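Local coordinates for protein clan CA, family C40, NlpC/P60 superfamily cysteine peptidase (Trichomonas vaginalis, PDB 6BIO) that probably acts as a cysteine peptidase of the NlpC/P60 type that cleaves bacterial peptidoglycan, and carries a bacterial SH3 domain beside the peptidase domain, at residues T87-E98 against Y133-Y144. Sequence-based numbering, arbitrary orientation.
Sequences TQSVTEANIYSE and YIGYILEDALQY
Tyr96 and Tyr136 trade two backbone hydrogen bonds, Tyr96 N to Tyr136 O and Tyr136 N to Tyr96 O, both 2.8 Å and nearly straight. They form an antiparallel hydrogen-bonded pair that ties strand 93-96 to strand 133-138. From the backbone outward, Tyr136 CB lies 3.8 Å from Tyr96 O, CG 3.9 Å from Glu98 C, and CD1 3.6 Å from Glu98 CA. CE1, the farthest ring atom to touch this segment, lies 3.9 Å from Ser97 O; Pro99 and Tyr15 also touch the side chain. With CG anti to its own carbonyl carbon (chi1 -66°), the ring runs beside the turn after Tyr96 and sets its edge against that residue's carbonyl oxygen. Next door Gly135, with no side chain, lets Ile95 CG2 settle 3.2 Å from Gly135 CA.

Further along, Ala93 CB packs on Ile137 CD1 and on Ala141 CB. A water bridges Asn94 O and Leu138 N where the strands part. Past the 3-10 turn the second hold begins: Val90 N bonds Ala141 O, and Gln143 N meets Gln88 O almost head-on. A chi1 of -173° swings Thr87 OG1 away from its own N and over to Tyr144 N, which donates in a more bent bond (136°). Four main-chain bonds and one to a threonine hydroxyl thus hold both ends around a small apolar centre, consistent with the closing of a small SH3-like barrel.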
loop_
_atom_site.group_PDB
_atom_site.type_symbol
_atom_site.label_atom_id
_atom_site.label_comp_id
_atom_site.label_asym_id
_atom_site.label_seq_id
_atom_site.Cartn_x
_atom_site.Cartn_y
_atom_site.Cartn_z
ATOM N N THR A 87 12.089 -11.538 -12.625
ATOM C CA THR A 87 11.304 -12.722 -12.312
ATOM C C THR A 87 11.288 -13.604 -13.571
ATOM O O THR A 87 12.019 -13.343 -14.537
ATOM C CB THR A 87 9.921 -12.326 -11.765
ATOM O OG1 THR A 87 9.240 -13.510 -11.316
ATOM C CG2 THR A 87 9.094 -11.605 -12.782
ATOM N N GLN A 88 10.435 -14.621 -13.564
ATOM C CA GLN A 88 10.225 -15.491 -14.712
ATOM C C GLN A 88 8.747 -15.779 -14.899
ATOM O O GLN A 88 7.967 -15.753 -13.939
ATOM C CB GLN A 88 11.024 -16.778 -14.613
ATOM C CG GLN A 88 10.520 -17.699 -13.561
ATOM C CD GLN A 88 11.279 -19.015 -13.652
ATOM O OE1 GLN A 88 10.710 -20.081 -13.953
ATOM N NE2 GLN A 88 12.599 -18.937 -13.455
ATOM N N SER A 89 8.345 -16.037 -16.139
ATOM C CA SER A 89 6.978 -16.447 -16.372
ATOM C C SER A 89 6.863 -17.937 -16.086
ATOM O O SER A 89 7.827 -18.706 -16.211
ATOM C CB SER A 89 6.538 -16.152 -17.806
ATOM O OG SER A 89 7.226 -16.966 -18.744
ATOM N N VAL A 90 5.669 -18.347 -15.708
ATOM C CA VAL A 90 5.395 -19.756 -15.411
ATOM C C VAL A 90 4.483 -20.399 -16.443
ATOM O O VAL A 90 4.322 -21.631 -16.420
ATOM C CB VAL A 90 4.814 -19.937 -13.990
ATOM C CG1 VAL A 90 5.765 -19.322 -12.959
ATOM C CG2 VAL A 90 3.424 -19.318 -13.899
ATOM N N THR A 91 3.815 -19.606 -17.276
ATOM C CA THR A 91 2.887 -20.084 -18.291
ATOM C C THR A 91 3.039 -19.177 -19.497
ATOM O O THR A 91 3.349 -18.007 -19.351
ATOM C CB THR A 91 1.430 -19.986 -17.787
ATOM O OG1 THR A 91 1.316 -20.585 -16.495
ATOM C CG2 THR A 91 0.466 -20.725 -18.716
ATOM N N GLU A 92 2.829 -19.717 -20.689
ATOM C CA GLU A 92 2.872 -18.879 -21.885
ATOM C C GLU A 92 1.811 -17.778 -21.784
ATOM O O GLU A 92 0.736 -17.962 -21.201
ATOM C CB GLU A 92 2.661 -19.715 -23.151
ATOM C CG GLU A 92 1.270 -20.346 -23.262
ATOM C CD GLU A 92 1.029 -21.050 -24.616
ATOM O OE1 GLU A 92 1.833 -20.863 -25.582
ATOM O OE2 GLU A 92 0.024 -21.793 -24.701
ATOM N N ALA A 93 2.134 -16.615 -22.347
ATOM C CA ALA A 93 1.250 -15.452 -22.276
ATOM C C ALA A 93 1.671 -14.474 -23.366
ATOM O O ALA A 93 2.749 -14.594 -23.964
ATOM C CB ALA A 93 1.368 -14.759 -20.927
ATOM N N ASN A 94 0.801 -13.509 -23.653
ATOM C CA ASN A 94 1.148 -12.372 -24.490
ATOM C C ASN A 94 1.475 -11.157 -23.629
ATOM O O ASN A 94 0.832 -10.903 -22.601
ATOM C CB ASN A 94 -0.026 -11.992 -25.388
ATOM C CG ASN A 94 -0.243 -12.981 -26.503
ATOM O OD1 ASN A 94 0.701 -13.533 -27.078
ATOM N ND2 ASN A 94 -1.504 -13.224 -26.816
ATOM N N ILE A 95 2.448 -10.385 -24.070
ATOM C CA ILE A 95 2.605 -9.005 -23.631
ATOM C C ILE A 95 1.660 -8.157 -24.485
ATOM O O ILE A 95 1.762 -8.171 -25.718
ATOM C CB ILE A 95 4.070 -8.530 -23.765
ATOM C CG1 ILE A 95 4.971 -9.289 -22.817
ATOM C CG2 ILE A 95 4.139 -7.008 -23.486
ATOM C CD1 ILE A 95 6.437 -9.050 -23.048
ATOM N N TYR A 96 0.750 -7.426 -23.834
ATOM C CA TYR A 96 -0.239 -6.591 -24.510
ATOM C C TYR A 96 0.129 -5.115 -24.406
ATOM O O TYR A 96 0.860 -4.691 -23.505
ATOM C CB TYR A 96 -1.628 -6.820 -23.904
ATOM C CG TYR A 96 -2.193 -8.166 -24.207
ATOM C CD1 TYR A 96 -2.632 -8.468 -25.481
ATOM C CD2 TYR A 96 -2.237 -9.135 -23.242
ATOM C CE1 TYR A 96 -3.152 -9.684 -25.766
ATOM C CE2 TYR A 96 -2.787 -10.362 -23.485
ATOM C CZ TYR A 96 -3.219 -10.648 -24.777
ATOM O OH TYR A 96 -3.784 -11.867 -25.095
ATOM N N SER A 97 -0.436 -4.310 -25.298
ATOM C CA SER A 97 -0.158 -2.883 -25.347
ATOM C C SER A 97 -0.714 -2.130 -24.136
ATOM O O SER A 97 -0.233 -1.036 -23.846
ATOM C CB SER A 97 -0.720 -2.247 -26.616
ATOM O OG SER A 97 -2.116 -2.443 -26.663
ATOM N N GLU A 98 -1.722 -2.684 -23.474
ATOM C CA GLU A 98 -2.397 -2.049 -22.352
ATOM C C GLU A 98 -3.010 -3.139 -21.483
ATOM O O GLU A 98 -3.247 -4.266 -21.950
ATOM C CB GLU A 98 -3.485 -1.073 -22.811
ATOM C CG GLU A 98 -4.572 -1.739 -23.665
ATOM C CD GLU A 98 -5.643 -0.773 -24.115
ATOM O OE1 GLU A 98 -5.318 0.340 -24.584
ATOM O OE2 GLU A 98 -6.823 -1.117 -24.010
ATOM N N TYR A 133 11.047 -5.974 -25.377
ATOM C CA TYR A 133 9.627 -5.774 -25.676
ATOM C C TYR A 133 8.925 -5.406 -24.375
ATOM O O TYR A 133 9.076 -6.100 -23.355
ATOM C CB TYR A 133 9.001 -7.057 -26.235
ATOM C CG TYR A 133 9.576 -7.457 -27.589
ATOM C CD1 TYR A 133 9.036 -6.962 -28.767
ATOM C CD2 TYR A 133 10.664 -8.285 -27.674
ATOM C CE1 TYR A 133 9.570 -7.286 -29.990
ATOM C CE2 TYR A 133 11.189 -8.651 -28.923
ATOM C CZ TYR A 133 10.647 -8.135 -30.041
ATOM O OH TYR A 133 11.223 -8.520 -31.234
ATOM N N ILE A 134 8.133 -4.339 -24.411
ATOM C CA ILE A 134 7.577 -3.725 -23.206
ATOM C C ILE A 134 6.053 -3.738 -23.263
ATOM O O ILE A 134 5.458 -3.361 -24.278
ATOM C CB ILE A 134 8.112 -2.289 -23.075
ATOM C CG1 ILE A 134 9.645 -2.316 -22.844
ATOM C CG2 ILE A 134 7.435 -1.554 -21.916
ATOM C CD1 ILE A 134 10.293 -1.035 -23.237
ATOM N N GLY A 135 5.422 -4.128 -22.167
ATOM C CA GLY A 135 3.981 -4.081 -22.124
ATOM C C GLY A 135 3.443 -4.894 -20.962
ATOM O O GLY A 135 4.168 -5.194 -20.004
ATOM N N TYR A 136 2.156 -5.243 -21.068
ATOM C CA TYR A 136 1.405 -5.753 -19.927
ATOM C C TYR A 136 1.138 -7.249 -20.048
ATOM O O TYR A 136 0.637 -7.712 -21.071
ATOM C CB TYR A 136 0.081 -4.984 -19.794
ATOM C CG TYR A 136 0.313 -3.528 -19.446
ATOM C CD1 TYR A 136 0.571 -2.571 -20.415
ATOM C CD2 TYR A 136 0.361 -3.117 -18.112
ATOM C CE1 TYR A 136 0.825 -1.262 -20.099
ATOM C CE2 TYR A 136 0.602 -1.812 -17.777
ATOM C CZ TYR A 136 0.824 -0.876 -18.751
ATOM O OH TYR A 136 1.075 0.408 -18.388
ATOM N N ILE A 137 1.439 -7.985 -18.971
ATOM C CA ILE A 137 1.247 -9.430 -18.907
ATOM C C ILE A 137 0.351 -9.775 -17.730
ATOM O O ILE A 137 0.454 -9.178 -16.661
ATOM C CB ILE A 137 2.620 -10.142 -18.846
ATOM C CG1 ILE A 137 2.456 -11.624 -19.130
ATOM C CG2 ILE A 137 3.371 -9.872 -17.551
ATOM C CD1 ILE A 137 3.757 -12.336 -19.410
ATOM N N LEU A 138 -0.560 -10.708 -17.947
ATOM C CA LEU A 138 -1.480 -11.102 -16.892
ATOM C C LEU A 138 -0.696 -11.500 -15.648
ATOM O O LEU A 138 0.333 -12.206 -15.710
ATOM C CB LEU A 138 -2.369 -12.249 -17.351
ATOM C CG LEU A 138 -3.461 -11.922 -18.390
ATOM C CD1 LEU A 138 -4.056 -13.205 -18.964
ATOM C CD2 LEU A 138 -4.579 -11.074 -17.762
ATOM N N GLU A 139 -1.192 -11.053 -14.495
ATOM C CA GLU A 139 -0.332 -11.150 -13.333
ATOM C C GLU A 139 -0.078 -12.603 -12.914
ATOM O O GLU A 139 1.020 -12.930 -12.455
ATOM C CB GLU A 139 -0.795 -10.205 -12.204
ATOM C CG GLU A 139 -1.992 -10.599 -11.578
ATOM C CD GLU A 139 -2.610 -9.473 -10.684
ATOM O OE1 GLU A 139 -2.096 -8.329 -10.508
ATOM O OE2 GLU A 139 -3.660 -9.765 -10.189
ATOM N N ASP A 140 -1.013 -13.513 -13.153
ATOM C CA ASP A 140 -0.742 -14.885 -12.750
ATOM C C ASP A 140 0.211 -15.625 -13.682
ATOM O O ASP A 140 0.604 -16.762 -13.372
ATOM C CB ASP A 140 -2.061 -15.622 -12.580
ATOM C CG ASP A 140 -2.823 -15.129 -11.355
ATOM O OD1 ASP A 140 -2.158 -14.803 -10.327
ATOM O OD2 ASP A 140 -4.068 -15.003 -11.418
ATOM N N ALA A 141 0.623 -15.023 -14.803
ATOM C CA ALA A 141 1.613 -15.666 -15.642
ATOM C C ALA A 141 3.017 -15.541 -15.090
ATOM O O ALA A 141 3.913 -16.202 -15.627
ATOM C CB ALA A 141 1.563 -15.111 -17.059
ATOM N N LEU A 142 3.241 -14.706 -14.058
ATOM C CA LEU A 142 4.570 -14.507 -13.498
ATOM C C LEU A 142 4.706 -15.182 -12.154
ATOM O O LEU A 142 3.741 -15.268 -11.390
ATOM C CB LEU A 142 4.886 -13.017 -13.316
ATOM C CG LEU A 142 4.881 -12.197 -14.610
ATOM C CD1 LEU A 142 5.466 -10.816 -14.349
ATOM C CD2 LEU A 142 5.654 -12.888 -15.766
ATOM N N GLN A 143 5.942 -15.586 -11.836
ATOM C CA GLN A 143 6.233 -16.242 -10.557
ATOM C C GLN A 143 6.121 -15.253 -9.400
ATOM O O GLN A 143 5.510 -15.577 -8.366
ATOM C CB GLN A 143 7.640 -16.864 -10.605
ATOM C CG GLN A 143 8.154 -17.430 -9.294
ATOM C CD GLN A 143 7.327 -18.561 -8.780
ATOM O OE1 GLN A 143 6.828 -19.403 -9.548
ATOM N NE2 GLN A 143 7.158 -18.598 -7.463
ATOM N N TYR A 144 6.671 -14.037 -9.575
ATOM C CA TYR A 144 6.705 -13.023 -8.521
ATOM C C TYR A 144 5.301 -12.575 -8.189
ATOM O O TYR A 144 4.482 -12.339 -9.070
ATOM C CB TYR A 144 7.522 -11.827 -9.009
ATOM C CG TYR A 144 7.690 -10.695 -7.990
ATOM C CD1 TYR A 144 6.745 -9.669 -7.881
ATOM C CD2 TYR A 144 8.797 -10.651 -7.146
ATOM C CE1 TYR A 144 6.902 -8.637 -6.953
ATOM C CE2 TYR A 144 8.946 -9.677 -6.209
ATOM C CZ TYR A 144 8.001 -8.660 -6.114
ATOM O OH TYR A 144 8.096 -7.631 -5.219
HETATM O O HOH W 1 -0.206 -19.375 -13.700
HETATM O O HOH W 2 -1.016 -11.517 -20.677
#